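Local coordinates for histidine-containing phosphotransfer protein 2 (Oryza sativa, PDB 1YVI) that relays phosphoryl groups between cytokinin sensor histidine kinases and B-type response regulators in the multistep His-to-Asp phosphorelay of cytokinin signalling, at residues Val47-Cys51 and Phe131-Leu135; Ile58-Ala62 and Leu117-Arg121. All blocks are in the same frame, centred on the assembly; numbering follows the deposited sequence.

Interaction 1: Val47-Cys51 and Phe131-Leu135; sequences VTLFC and FQTML
A buried antiparallel helix-helix contact joins the early part of helix 42-65 to the later part of helix 110-142, near the end of the HPt bundle that helix 2-19 covers. Both segments are regular alpha-helix, with i to i+4 bonds Cys51 N to Val47 O and Leu135 N to Phe131 O, each 2.9 Å. Their axes approach to 10.9 Å with 148° between N-to-C directions; Val47 lies nearest Phe131 (CA-CA 7.0 Å) and Thr48 nearest Leu135 (CA-CA 8.2 Å). Phe131, chi1 m, lays its ring between the helices. Beta-branched Val47, chi1 t, uses both methyls: CG1 sits over one ring face, 3.7 Å from the centroid and 3.3 Å from Phe131 CG, a CH-pi contact, and CG2 lies 3.9 Å from Met134 CE. Small Cys51 admits the ring edge, SG 3.8 Å from Phe131 CD2 in a sulfur-aromatic contact, and Phe50 CD2 lies 3.9 Å from Phe131 CE2. Met134 and Phe131 also touch helix 2-19. Leu135 CD2 meets Thr48 OG1 at 3.7 Å, the hydroxyl being hydrogen-bonded to Ser44 O. No hydrogen bond crosses: the contact rests on shape fit and on a ring offering its pi face to a methyl and its C-H edge to sulfur.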
loop_
_atom_site.group_PDB
_atom_site.type_symbol
_atom_site.label_atom_id
_atom_site.label_comp_id
_atom_site.label_asym_id
_atom_site.label_seq_id
_atom_site.Cartn_x
_atom_site.Cartn_y
_atom_site.Cartn_z
ATOM N N VAL A 47 5.487 4.021 -6.506
ATOM C CA VAL A 47 5.465 3.688 -5.069
ATOM C C VAL A 47 5.267 4.966 -4.245
ATOM O O VAL A 47 4.518 4.959 -3.280
ATOM C CB VAL A 47 6.811 2.958 -4.654
ATOM C CG1 VAL A 47 7.053 3.008 -3.205
ATOM C CG2 VAL A 47 6.729 1.496 -5.102
ATOM N N THR A 48 5.964 6.041 -4.599
ATOM C CA THR A 48 5.779 7.323 -3.917
ATOM C C THR A 48 4.348 7.774 -3.984
ATOM O O THR A 48 3.751 8.077 -2.948
ATOM C CB THR A 48 6.713 8.381 -4.512
ATOM O OG1 THR A 48 8.041 7.835 -4.439
ATOM C CG2 THR A 48 6.662 9.708 -3.739
ATOM N N LEU A 49 3.769 7.773 -5.186
ATOM C CA LEU A 49 2.377 8.172 -5.367
ATOM C C LEU A 49 1.426 7.244 -4.602
ATOM O O LEU A 49 0.488 7.692 -3.980
ATOM C CB LEU A 49 2.049 8.138 -6.860
ATOM C CG LEU A 49 0.700 8.635 -7.367
ATOM C CD1 LEU A 49 0.329 10.041 -6.813
ATOM C CD2 LEU A 49 0.768 8.620 -8.912
ATOM N N PHE A 50 1.686 5.950 -4.635
ATOM C CA PHE A 50 0.836 5.028 -3.897
ATOM C C PHE A 50 0.854 5.350 -2.384
ATOM O O PHE A 50 -0.209 5.377 -1.730
ATOM C CB PHE A 50 1.294 3.605 -4.089
ATOM C CG PHE A 50 0.584 2.653 -3.182
ATOM C CD1 PHE A 50 -0.743 2.328 -3.437
ATOM C CD2 PHE A 50 1.205 2.181 -2.018
ATOM C CE1 PHE A 50 -1.468 1.464 -2.580
ATOM C CE2 PHE A 50 0.484 1.307 -1.162
ATOM C CZ PHE A 50 -0.854 0.935 -1.495
ATOM N N CYS A 51 2.043 5.573 -1.831
ATOM C CA CYS A 51 2.152 5.917 -0.392
ATOM C C CYS A 51 1.312 7.178 -0.061
ATOM O O CYS A 51 0.503 7.176 0.897
ATOM C CB CYS A 51 3.618 6.073 0.016
ATOM S SG CYS A 51 4.451 4.440 0.121
ATOM N N PHE A 131 8.990 0.102 1.431
ATOM C CA PHE A 131 9.022 1.059 0.309
ATOM C C PHE A 131 9.927 2.224 0.555
ATOM O O PHE A 131 10.603 2.621 -0.339
ATOM C CB PHE A 131 7.645 1.621 -0.077
ATOM C CG PHE A 131 6.764 0.650 -0.849
ATOM C CD1 PHE A 131 7.290 -0.429 -1.561
ATOM C CD2 PHE A 131 5.374 0.900 -0.930
ATOM C CE1 PHE A 131 6.441 -1.274 -2.317
ATOM C CE2 PHE A 131 4.531 0.099 -1.721
ATOM C CZ PHE A 131 5.049 -1.016 -2.387
ATOM N N GLN A 132 9.932 2.788 1.749
ATOM C CA GLN A 132 10.755 3.948 2.014
ATOM C C GLN A 132 12.254 3.592 1.971
ATOM O O GLN A 132 13.053 4.308 1.406
ATOM C CB GLN A 132 10.407 4.528 3.398
ATOM C CG GLN A 132 9.029 5.241 3.429
ATOM C CD GLN A 132 8.922 6.337 2.407
ATOM O OE1 GLN A 132 9.700 7.253 2.455
ATOM N NE2 GLN A 132 7.952 6.241 1.476
ATOM N N THR A 133 12.608 2.467 2.564
ATOM C CA THR A 133 13.983 1.915 2.458
ATOM C C THR A 133 14.350 1.666 0.968
ATOM O O THR A 133 15.453 2.014 0.534
ATOM C CB THR A 133 14.101 0.619 3.297
ATOM O OG1 THR A 133 13.762 0.893 4.689
ATOM C CG2 THR A 133 15.520 0.032 3.219
ATOM N N MET A 134 13.438 1.079 0.198
ATOM C CA MET A 134 13.649 0.847 -1.258
ATOM C C MET A 134 13.949 2.156 -1.963
ATOM O O MET A 134 14.904 2.242 -2.758
ATOM C CB MET A 134 12.415 0.166 -1.874
ATOM C CG MET A 134 12.586 -0.213 -3.317
ATOM S SD MET A 134 10.959 -0.452 -4.076
ATOM C CE MET A 134 10.610 1.191 -4.598
ATOM N N LEU A 135 13.145 3.176 -1.679
ATOM C CA LEU A 135 13.291 4.520 -2.339
ATOM C C LEU A 135 14.663 5.150 -2.103
ATOM O O LEU A 135 15.274 5.756 -3.020
ATOM C CB LEU A 135 12.207 5.510 -1.875
ATOM C CG LEU A 135 10.779 5.152 -2.303
ATOM C CD1 LEU A 135 9.735 6.031 -1.593
ATOM C CD2 LEU A 135 10.616 5.304 -3.812
#

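Interaction 2: Ile58-Ala62 and Leu117-Arg121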
loop_
_atom_site.group_PDB
_atom_site.type_symbol
_atom_site.label_atom_id
_atom_site.label_comp_id
_atom_site.label_asym_id
_atom_site.label_seq_id
_atom_site.Cartn_x
_atom_site.Cartn_y
_atom_site.Cartn_z
ATOM N N ILE A 58 -6.824 6.658 3.569
ATOM C CA ILE A 58 -6.978 6.200 4.969
ATOM C C ILE A 58 -7.490 7.381 5.815
ATOM O O ILE A 58 -8.450 7.250 6.587
ATOM C CB ILE A 58 -5.637 5.673 5.532
ATOM C CG1 ILE A 58 -5.313 4.322 4.846
ATOM C CG2 ILE A 58 -5.675 5.621 7.110
ATOM C CD1 ILE A 58 -3.935 3.750 5.093
ATOM N N ASN A 59 -6.878 8.555 5.636
ATOM C CA ASN A 59 -7.303 9.736 6.407
ATOM C C ASN A 59 -8.695 10.178 6.041
ATOM O O ASN A 59 -9.442 10.583 6.927
ATOM C CB ASN A 59 -6.342 10.888 6.211
ATOM C CG ASN A 59 -4.982 10.610 6.819
ATOM O OD1 ASN A 59 -4.862 9.853 7.772
ATOM N ND2 ASN A 59 -3.946 11.269 6.280
ATOM N N GLU A 60 -9.099 10.066 4.769
ATOM C CA GLU A 60 -10.503 10.401 4.402
ATOM C C GLU A 60 -11.518 9.438 5.020
ATOM O O GLU A 60 -12.623 9.844 5.410
ATOM C CB GLU A 60 -10.754 10.424 2.869
ATOM C CG GLU A 60 -9.905 11.393 2.097
ATOM C CD GLU A 60 -10.354 12.852 2.153
ATOM O OE1 GLU A 60 -11.312 13.180 2.900
ATOM O OE2 GLU A 60 -9.725 13.677 1.427
ATOM N N ILE A 61 -11.205 8.153 4.988
ATOM C CA ILE A 61 -12.048 7.177 5.671
ATOM C C ILE A 61 -12.160 7.480 7.184
ATOM O O ILE A 61 -13.278 7.505 7.720
ATOM C CB ILE A 61 -11.515 5.760 5.488
ATOM C CG1 ILE A 61 -11.650 5.342 3.983
ATOM C CG2 ILE A 61 -12.385 4.733 6.285
ATOM C CD1 ILE A 61 -10.742 4.108 3.631
ATOM N N ALA A 62 -11.019 7.706 7.853
ATOM C CA ALA A 62 -11.033 8.098 9.290
ATOM C C ALA A 62 -12.007 9.233 9.550
ATOM O O ALA A 62 -12.832 9.159 10.484
ATOM C CB ALA A 62 -9.610 8.425 9.810
ATOM N N LEU A 117 -10.025 -0.351 9.770
ATOM C CA LEU A 117 -9.121 0.707 9.338
ATOM C C LEU A 117 -7.814 0.643 10.108
ATOM O O LEU A 117 -6.736 0.880 9.521
ATOM C CB LEU A 117 -9.744 2.094 9.486
ATOM C CG LEU A 117 -8.966 3.234 8.765
ATOM C CD1 LEU A 117 -8.954 2.978 7.211
ATOM C CD2 LEU A 117 -9.712 4.533 9.161
ATOM N N ALA A 118 -7.881 0.269 11.394
ATOM C CA ALA A 118 -6.632 0.072 12.136
ATOM C C ALA A 118 -5.770 -1.040 11.503
ATOM O O ALA A 118 -4.543 -0.905 11.418
ATOM C CB ALA A 118 -6.927 -0.234 13.628
ATOM N N VAL A 119 -6.394 -2.146 11.063
ATOM C CA VAL A 119 -5.647 -3.210 10.370
ATOM C C VAL A 119 -5.099 -2.665 9.015
ATOM O O VAL A 119 -3.967 -3.022 8.578
ATOM C CB VAL A 119 -6.527 -4.538 10.179
ATOM C CG1 VAL A 119 -5.735 -5.634 9.442
ATOM C CG2 VAL A 119 -7.118 -5.075 11.602
ATOM N N VAL A 120 -5.909 -1.864 8.327
ATOM C CA VAL A 120 -5.419 -1.237 7.079
ATOM C C VAL A 120 -4.131 -0.452 7.382
ATOM O O VAL A 120 -3.106 -0.546 6.666
ATOM C CB VAL A 120 -6.466 -0.356 6.399
ATOM C CG1 VAL A 120 -5.812 0.482 5.184
ATOM C CG2 VAL A 120 -7.660 -1.200 5.870
ATOM N N ARG A 121 -4.137 0.280 8.485
ATOM C CA ARG A 121 -2.963 1.066 8.815
ATOM C C ARG A 121 -1.804 0.122 9.105
ATOM O O ARG A 121 -0.690 0.339 8.604
ATOM C CB ARG A 121 -3.248 1.913 10.043
ATOM C CG ARG A 121 -3.973 3.189 9.730
ATOM C CD ARG A 121 -3.928 4.128 10.981
ATOM N NE ARG A 121 -4.871 5.200 10.732
ATOM C CZ ARG A 121 -6.152 5.197 11.138
ATOM N NH1 ARG A 121 -6.622 4.195 11.870
ATOM N NH2 ARG A 121 -6.936 6.236 10.843
HETATM O O HOH W 1 -5.985 8.450 9.802
#
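Apolar side chains make up most of this contact between the later part of helix 42-65 and the earlier part of helix 110-142, whose segment axes run nearly antiparallel (162°) at 11.0 Å. Ile58, facing Leu117 across a CA-CA distance of 7.3 Å, reaches Val120 CG1 with its CD1 at 3.8 Å and Leu117 CD1 with its CG2 at 4.2 Å. Branched Leu117 fits the groove on the partner helix: its CD2 lies 3.9 Å from Ile61 CG2, 3.9 Å from Ala62 CB and 3.7 Å from Ala62 N. The small methyl of Ala62 leaves room for that approach. Ile61 touches Tyr78 and Val79 of helix 72-89, and Leu117 touches Phe101 of helix 92-106, so the pair belongs to the core of the four-helix bundle.

Arg121 stretches along the interface, chi2 and chi3 both t, its NE 3.7 Å from Ile58 CG2 and NH2 3.6 Å from Ala62 CB. One water joins the helices, accepting from Arg121 NH2 (2.6 Å) and donating to Asn59 OD1 (2.7 Å). Arginine suits this border: its CG runs past Ile58 CG2 (4.0 Å), and its guanidinium, beside those methyls, still reaches water. Hydrophobic burial thus holds the helices, with a single water-mediated polar link.

In the fold
Interactions 1 and 2 are two stations along one antiparallel helix pair, 42-65 with 110-142. Because the helices run in opposite senses, the early segment of one meets the late segment of the other in interaction 1, and interaction 2 pairs the segments closer to each other in sequence. Their centres lie 18 Å apart, and their nearest atoms about 7 Å, without touching. Both also meet helix 72-89, through Phe50 in interaction 1 and through Ile61 and Val120 in interaction 2. That helix carries His80, the predicted phosphorylation site, unmodified here; the two contacts thus join helices of the bundle that presents it.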